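Local coordinates for protein serine-tRNA ligase (Naegleria fowleri, PDB 6BLJ) that probably attaches serine to its cognate tRNA in the cytoplasm, as a class II aminoacyl-tRNA synthetase that binds AMP in its catalytic domain, at residues L218-L221 with V222-N225. Numbering follows the deposited sequence.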
loop_
_atom_site.group_PDB
_atom_site.type_symbol
_atom_site.label_atom_id
_atom_site.label_comp_id
_atom_site.label_asym_id
_atom_site.label_seq_id
_atom_site.Cartn_x
_atom_site.Cartn_y
_atom_site.Cartn_z
ATOM N N LEU A 218 14.205 26.790 9.506
ATOM C CA LEU A 218 14.550 28.183 9.186
ATOM C C LEU A 218 15.830 28.664 9.875
ATOM O O LEU A 218 16.135 28.283 11.008
ATOM C CB LEU A 218 13.421 29.165 9.577
ATOM C CG LEU A 218 12.069 29.009 8.849
ATOM C CD1 LEU A 218 11.232 27.977 9.559
ATOM C CD2 LEU A 218 11.321 30.327 8.740
ATOM N N GLY A 219 16.545 29.564 9.193
ATOM C CA GLY A 219 17.599 30.335 9.846
ATOM C C GLY A 219 18.830 29.516 10.185
ATOM O O GLY A 219 19.306 28.696 9.391
ATOM N N ASP A 220 19.373 29.753 11.383
ATOM C CA ASP A 220 20.662 29.149 11.724
ATOM C C ASP A 220 20.582 27.617 11.768
ATOM O O ASP A 220 21.576 26.934 11.488
ATOM C CB ASP A 220 21.159 29.704 13.061
ATOM C CG ASP A 220 21.559 31.183 12.980
ATOM O OD1 ASP A 220 21.822 31.707 11.878
ATOM O OD2 ASP A 220 21.606 31.833 14.032
ATOM N N LEU A 221 19.409 27.057 12.080
ATOM C CA LEU A 221 19.271 25.601 12.087
ATOM C C LEU A 221 19.496 25.017 10.695
ATOM O O LEU A 221 20.077 23.931 10.554
ATOM C CB LEU A 221 17.888 25.213 12.610
ATOM C CG LEU A 221 17.667 25.377 14.121
ATOM C CD1 LEU A 221 16.266 24.866 14.488
ATOM C CD2 LEU A 221 18.756 24.674 14.937
ATOM N N VAL A 222 19.033 25.716 9.655
ATOM C CA VAL A 222 19.349 25.314 8.282
ATOM C C VAL A 222 20.862 25.335 8.058
ATOM O O VAL A 222 21.445 24.399 7.488
ATOM C CB VAL A 222 18.629 26.228 7.274
ATOM C CG1 VAL A 222 19.040 25.886 5.834
ATOM C CG2 VAL A 222 17.105 26.148 7.441
ATOM N N ARG A 223 21.517 26.419 8.476
ATOM C CA ARG A 223 22.968 26.498 8.278
ATOM C C ARG A 223 23.685 25.400 9.058
ATOM O O ARG A 223 24.678 24.841 8.585
ATOM C CB ARG A 223 23.502 27.884 8.660
ATOM C CG ARG A 223 22.953 29.007 7.788
ATOM C CD ARG A 223 23.766 30.287 7.929
ATOM N NE ARG A 223 23.802 30.766 9.307
ATOM C CZ ARG A 223 24.907 30.890 10.040
ATOM N NH1 ARG A 223 26.101 30.588 9.527
ATOM N NH2 ARG A 223 24.819 31.333 11.290
ATOM N N MET A 224 23.176 25.046 10.242
ATOM C CA MET A 224 23.777 23.934 10.978
ATOM C C MET A 224 23.494 22.591 10.304
ATOM O O MET A 224 24.307 21.664 10.395
ATOM C CB MET A 224 23.279 23.914 12.422
ATOM C CG MET A 224 24.071 22.951 13.294
ATOM S SD MET A 224 23.639 22.976 15.046
ATOM C CE MET A 224 24.386 24.502 15.565
ATOM N N ASN A 225 22.331 22.455 9.675
ATOM C CA ASN A 225 22.019 21.238 8.931
ATOM C C ASN A 225 23.055 21.010 7.847
ATOM O O ASN A 225 23.607 19.907 7.711
ATOM C CB ASN A 225 20.615 21.347 8.316
ATOM C CG ASN A 225 19.949 19.985 8.082
ATOM O OD1 ASN A 225 20.231 19.016 8.777
ATOM N ND2 ASN A 225 19.070 19.915 7.089
HETATM O O HOH W 1 20.761 31.993 9.391
#
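D220 and R223 lie side by side, pointing the same way, and join in an i to i+3 salt bridge in the first turn of helix 220-238. OD1 of D220 lies in the guanidinium plane of R223, at its edge, and accepts a nearly straight bond from NH2 (3.1 Å, N-H...O 160°) and a weak one from NE (3.4 Å). The two flat groups stand 80° apart. NH2 meets OD1 from above the carboxylate plane, and one oxygen is shared, unlike the coplanar bidentate pair. A bend at chi3 (-59°) swings the guanidinium back toward the aspartate. A water donates to OD1 at 2.7 Å and accepts from NE. NH2 is shared with the hydroxyl of T478, its strongest partner, while NH1 goes to the carbonyl of M475, tying the helix start to the C-terminal part of the chain.

G219, whose positive phi glycine adopts readily, is the N-cap; its O takes two weak bonds, from the N atoms of V222 and R223. The first well-formed i to i+4 bonds are M224 N to D220 O (2.8 Å) and N225 N to L221 O. V222 folds CG2 back over the strand end, 3.6 Å from L218 N, a compact branched fit beside P243 of the second subunit. L218 pairs, antiparallel, with a strand of that subunit, carrying the sheet across the interface. M224 instead extends away, its flexible thioether chain packing on L452, I455 and I481.

An acid in the first turn also suits the helix dipole, and OD1, gripped by arginine and water together, would probably stay ionised, while bonds at NE, NH1 and NH2 help hold the guanidinium's orientation.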